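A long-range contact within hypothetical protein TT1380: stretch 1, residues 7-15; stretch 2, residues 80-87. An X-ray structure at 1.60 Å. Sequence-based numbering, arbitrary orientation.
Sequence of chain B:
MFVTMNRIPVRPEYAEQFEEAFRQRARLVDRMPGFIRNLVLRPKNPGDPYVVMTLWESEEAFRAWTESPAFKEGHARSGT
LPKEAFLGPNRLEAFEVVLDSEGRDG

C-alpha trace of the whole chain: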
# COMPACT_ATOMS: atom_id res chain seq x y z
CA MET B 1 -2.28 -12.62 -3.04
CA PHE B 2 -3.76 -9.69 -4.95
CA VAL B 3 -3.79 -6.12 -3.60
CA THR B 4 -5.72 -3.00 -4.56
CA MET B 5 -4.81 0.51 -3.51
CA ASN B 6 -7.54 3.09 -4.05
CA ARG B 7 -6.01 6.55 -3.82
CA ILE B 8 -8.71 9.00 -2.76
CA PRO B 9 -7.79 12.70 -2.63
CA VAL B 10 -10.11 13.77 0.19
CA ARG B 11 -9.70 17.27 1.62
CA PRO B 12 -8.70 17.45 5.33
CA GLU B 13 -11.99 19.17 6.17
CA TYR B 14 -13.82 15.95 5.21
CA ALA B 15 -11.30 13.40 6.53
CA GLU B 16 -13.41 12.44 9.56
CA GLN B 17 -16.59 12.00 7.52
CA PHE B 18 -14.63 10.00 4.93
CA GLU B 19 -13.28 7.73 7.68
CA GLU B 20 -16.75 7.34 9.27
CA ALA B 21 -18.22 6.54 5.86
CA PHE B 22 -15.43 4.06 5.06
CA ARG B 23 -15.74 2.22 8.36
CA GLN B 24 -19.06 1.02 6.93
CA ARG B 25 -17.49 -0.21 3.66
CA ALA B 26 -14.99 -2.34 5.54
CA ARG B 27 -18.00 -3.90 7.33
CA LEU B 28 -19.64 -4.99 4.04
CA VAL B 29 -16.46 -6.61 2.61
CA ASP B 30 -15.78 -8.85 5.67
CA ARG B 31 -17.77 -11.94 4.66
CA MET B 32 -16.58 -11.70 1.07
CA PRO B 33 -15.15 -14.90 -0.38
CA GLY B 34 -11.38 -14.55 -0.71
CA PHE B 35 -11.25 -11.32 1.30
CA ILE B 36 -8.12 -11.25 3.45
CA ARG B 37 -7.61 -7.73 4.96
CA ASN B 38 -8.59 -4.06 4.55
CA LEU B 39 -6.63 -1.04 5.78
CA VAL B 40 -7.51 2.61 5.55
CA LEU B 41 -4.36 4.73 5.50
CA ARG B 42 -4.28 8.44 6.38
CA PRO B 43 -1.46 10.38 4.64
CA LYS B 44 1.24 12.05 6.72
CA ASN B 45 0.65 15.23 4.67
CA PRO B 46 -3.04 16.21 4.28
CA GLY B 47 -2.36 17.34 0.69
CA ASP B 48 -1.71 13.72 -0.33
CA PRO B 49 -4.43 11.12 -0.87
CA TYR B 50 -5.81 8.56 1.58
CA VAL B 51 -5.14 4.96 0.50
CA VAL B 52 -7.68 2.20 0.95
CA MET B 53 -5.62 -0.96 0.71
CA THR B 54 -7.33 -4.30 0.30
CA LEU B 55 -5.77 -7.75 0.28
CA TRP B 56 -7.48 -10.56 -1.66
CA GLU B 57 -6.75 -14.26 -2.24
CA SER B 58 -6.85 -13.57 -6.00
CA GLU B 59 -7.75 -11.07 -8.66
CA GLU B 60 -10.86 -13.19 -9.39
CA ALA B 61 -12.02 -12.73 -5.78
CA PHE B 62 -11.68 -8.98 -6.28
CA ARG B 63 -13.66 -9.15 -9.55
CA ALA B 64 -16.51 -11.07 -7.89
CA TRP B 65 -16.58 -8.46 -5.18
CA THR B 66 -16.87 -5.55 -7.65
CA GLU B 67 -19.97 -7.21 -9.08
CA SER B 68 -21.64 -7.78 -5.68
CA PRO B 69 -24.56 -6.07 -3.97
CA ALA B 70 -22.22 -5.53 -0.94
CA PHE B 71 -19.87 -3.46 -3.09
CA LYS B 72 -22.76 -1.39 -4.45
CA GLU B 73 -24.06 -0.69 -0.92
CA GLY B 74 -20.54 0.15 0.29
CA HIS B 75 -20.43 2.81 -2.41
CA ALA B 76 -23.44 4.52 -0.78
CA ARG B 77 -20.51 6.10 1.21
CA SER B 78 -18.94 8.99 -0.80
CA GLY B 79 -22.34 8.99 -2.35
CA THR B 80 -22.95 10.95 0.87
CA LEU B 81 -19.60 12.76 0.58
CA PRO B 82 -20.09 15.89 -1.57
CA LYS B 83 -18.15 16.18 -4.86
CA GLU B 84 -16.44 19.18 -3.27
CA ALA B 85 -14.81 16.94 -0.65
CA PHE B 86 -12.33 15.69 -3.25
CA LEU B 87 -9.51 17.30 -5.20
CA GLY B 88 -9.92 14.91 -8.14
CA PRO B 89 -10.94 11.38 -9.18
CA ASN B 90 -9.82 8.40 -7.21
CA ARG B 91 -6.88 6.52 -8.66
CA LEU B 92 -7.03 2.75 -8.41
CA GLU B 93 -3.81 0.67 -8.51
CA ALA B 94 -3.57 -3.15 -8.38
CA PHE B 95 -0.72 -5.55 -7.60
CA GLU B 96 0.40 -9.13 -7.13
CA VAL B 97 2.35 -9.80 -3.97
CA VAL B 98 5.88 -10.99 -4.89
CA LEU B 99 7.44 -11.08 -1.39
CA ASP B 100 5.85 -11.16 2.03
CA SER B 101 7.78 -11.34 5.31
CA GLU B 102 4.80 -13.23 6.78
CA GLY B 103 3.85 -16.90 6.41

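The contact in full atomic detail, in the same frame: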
# COMPACT_ATOMS: atom_id res chain seq x y z
N ARG B 7 -6.52 5.25 -4.27
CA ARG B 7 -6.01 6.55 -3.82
C ARG B 7 -7.11 7.59 -3.96
O ARG B 7 -7.58 7.87 -5.06
CB ARG B 7 -4.78 6.94 -4.66
CG ARG B 7 -3.66 5.86 -4.69
CD ARG B 7 -2.59 6.18 -5.71
NE ARG B 7 -1.92 7.46 -5.46
CZ ARG B 7 -0.97 7.63 -4.54
NH1 ARG B 7 -0.57 6.61 -3.78
NH2 ARG B 7 -0.41 8.82 -4.38
N ILE B 8 -7.53 8.14 -2.82
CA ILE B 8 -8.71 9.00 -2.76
C ILE B 8 -8.27 10.34 -2.21
O ILE B 8 -7.90 10.42 -1.03
CB ILE B 8 -9.80 8.32 -1.90
CG1 ILE B 8 -10.21 6.98 -2.56
CG2 ILE B 8 -10.99 9.28 -1.71
CD1 ILE B 8 -10.93 6.05 -1.63
N PRO B 9 -8.28 11.39 -3.04
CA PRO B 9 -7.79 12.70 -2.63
C PRO B 9 -8.88 13.47 -1.90
O PRO B 9 -9.45 14.43 -2.44
CB PRO B 9 -7.44 13.37 -3.98
CG PRO B 9 -8.42 12.78 -4.93
CD PRO B 9 -8.74 11.39 -4.44
N VAL B 10 -9.14 13.06 -0.67
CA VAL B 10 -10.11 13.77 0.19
C VAL B 10 -9.47 14.92 0.94
O VAL B 10 -8.39 14.77 1.53
CB VAL B 10 -10.86 12.80 1.14
CG1 VAL B 10 -9.91 12.09 2.07
CG2 VAL B 10 -11.95 13.52 1.93
N ARG B 11 -10.14 16.07 0.91
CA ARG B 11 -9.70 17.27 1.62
C ARG B 11 -9.72 17.04 3.15
O ARG B 11 -10.56 16.28 3.66
CB ARG B 11 -10.60 18.45 1.22
CG ARG B 11 -10.50 18.91 -0.24
CD ARG B 11 -11.22 20.23 -0.49
NE ARG B 11 -12.10 20.24 -1.68
CZ ARG B 11 -12.26 21.29 -2.49
NH1 ARG B 11 -13.09 21.21 -3.54
NH2 ARG B 11 -11.59 22.42 -2.28
N PRO B 12 -8.80 17.66 3.88
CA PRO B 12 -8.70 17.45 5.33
C PRO B 12 -9.99 17.81 6.06
O PRO B 12 -10.30 17.17 7.06
CB PRO B 12 -7.56 18.39 5.77
CG PRO B 12 -7.27 19.28 4.64
CD PRO B 12 -7.79 18.60 3.38
N GLU B 13 -10.74 18.76 5.53
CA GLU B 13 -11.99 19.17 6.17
C GLU B 13 -13.01 18.03 6.26
O GLU B 13 -13.87 18.03 7.14
CB GLU B 13 -12.62 20.34 5.41
CG GLU B 13 -11.88 21.66 5.61
CD GLU B 13 -10.67 21.81 4.71
OE1 GLU B 13 -10.45 20.95 3.84
OE2 GLU B 13 -9.93 22.82 4.88
N TYR B 14 -12.88 17.07 5.34
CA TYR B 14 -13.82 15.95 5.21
C TYR B 14 -13.24 14.59 5.63
O TYR B 14 -13.91 13.54 5.50
CB TYR B 14 -14.33 15.84 3.77
CG TYR B 14 -15.15 17.02 3.33
CD1 TYR B 14 -14.56 18.19 2.86
CD2 TYR B 14 -16.53 16.98 3.43
CE1 TYR B 14 -15.30 19.27 2.45
CE2 TYR B 14 -17.30 18.06 3.04
CZ TYR B 14 -16.71 19.20 2.57
OH TYR B 14 -17.48 20.27 2.19
N ALA B 15 -12.01 14.62 6.14
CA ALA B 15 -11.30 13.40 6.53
C ALA B 15 -12.07 12.54 7.53
O ALA B 15 -12.18 11.33 7.36
CB ALA B 15 -9.92 13.76 7.08
N THR B 80 -22.56 9.93 -0.11
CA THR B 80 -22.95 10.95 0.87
C THR B 80 -21.90 12.05 0.98
O THR B 80 -22.22 13.17 1.39
CB THR B 80 -23.27 10.37 2.29
OG1 THR B 80 -22.11 9.75 2.87
CG2 THR B 80 -24.29 9.23 2.24
N LEU B 81 -20.65 11.74 0.63
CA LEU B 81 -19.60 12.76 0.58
C LEU B 81 -19.80 13.64 -0.66
O LEU B 81 -19.83 13.15 -1.79
CB LEU B 81 -18.21 12.13 0.55
CG LEU B 81 -17.41 11.86 1.84
CD1 LEU B 81 -17.16 13.12 2.66
CD2 LEU B 81 -18.02 10.75 2.71
N PRO B 82 -19.90 14.95 -0.45
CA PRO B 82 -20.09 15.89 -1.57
C PRO B 82 -18.94 15.85 -2.58
O PRO B 82 -17.80 15.57 -2.19
CB PRO B 82 -20.14 17.25 -0.87
CG PRO B 82 -19.50 17.04 0.44
CD PRO B 82 -19.85 15.64 0.86
N LYS B 83 -19.22 16.13 -3.85
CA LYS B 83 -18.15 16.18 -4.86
C LYS B 83 -17.02 17.11 -4.43
O LYS B 83 -15.84 16.88 -4.73
CB LYS B 83 -18.69 16.62 -6.22
CG LYS B 83 -18.25 15.72 -7.37
CD LYS B 83 -17.28 16.40 -8.32
CE LYS B 83 -16.90 15.43 -9.45
NZ LYS B 83 -16.55 16.10 -10.74
N GLU B 84 -17.38 18.16 -3.70
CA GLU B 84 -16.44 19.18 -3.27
C GLU B 84 -15.42 18.67 -2.27
O GLU B 84 -14.40 19.31 -2.06
CB GLU B 84 -17.21 20.36 -2.65
CG GLU B 84 -18.07 21.13 -3.65
CD GLU B 84 -19.41 20.49 -3.96
OE1 GLU B 84 -20.14 21.07 -4.79
OE2 GLU B 84 -19.74 19.42 -3.40
N ALA B 85 -15.70 17.52 -1.65
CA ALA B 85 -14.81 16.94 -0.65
C ALA B 85 -13.48 16.49 -1.27
O ALA B 85 -12.52 16.29 -0.55
CB ALA B 85 -15.48 15.76 0.05
N PHE B 86 -13.47 16.32 -2.58
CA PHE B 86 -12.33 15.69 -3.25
C PHE B 86 -11.59 16.62 -4.20
O PHE B 86 -12.21 17.44 -4.89
CB PHE B 86 -12.79 14.44 -3.98
CG PHE B 86 -13.59 13.50 -3.11
CD1 PHE B 86 -12.96 12.57 -2.29
CD2 PHE B 86 -14.99 13.56 -3.11
CE1 PHE B 86 -13.70 11.70 -1.48
CE2 PHE B 86 -15.74 12.72 -2.30
CZ PHE B 86 -15.10 11.77 -1.47
N LEU B 87 -10.26 16.49 -4.26
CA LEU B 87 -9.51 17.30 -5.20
C LEU B 87 -9.53 16.81 -6.66
O LEU B 87 -9.12 17.54 -7.57
CB LEU B 87 -8.06 17.44 -4.76
CG LEU B 87 -7.66 18.03 -3.42
CD1 LEU B 87 -6.14 17.93 -3.29
CD2 LEU B 87 -8.12 19.47 -3.22

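The apolar centre combines two aromatic rings, Phe86 and Tyr14, with aliphatic side chains and the methyl of Ala85. Phe86, with chi1 in the m well, points its CA-to-CB bond away from the other stretch, yet its ring lies along stretch 1: CE1 meets CG2 of buried Ile8 at 3.6 Å and CB of Val10 at 4.0 Å. Beside it, Ala85 offers a single methyl, and that suits the place, because CB sits over the face of the Tyr14 ring, 3.8 Å from its centroid and 20° off the normal, a CH-pi contact. The same ring extends to Pro82, with Tyr14 CE2 to Pro82 CG at 3.6 Å, and to Leu81, with Tyr14 CD2 to Leu81 CD1 at 4.0 Å.

Alongside this packing the backbones form a single beta bridge, Val10 with Phe86. Leu87 N donates to Pro9 O at 2.9 Å, and Arg11 N donates to Ala85 O at 2.8 Å, nearly straight at 176°. Pro9 lacks an amide hydrogen, but here it serves as acceptor, so proline costs the bridge nothing.

At the polar edge, Arg11 NE and NH1 both reach Glu84 O, at 2.5 and 2.7 Å; both bonds are weak, bent to 124° and 118°. Leu87 CD2 covers one guanidinium face, so the arginine joins polar and greasy surfaces. Between the two stretches 547 Å² is buried, both sides summed.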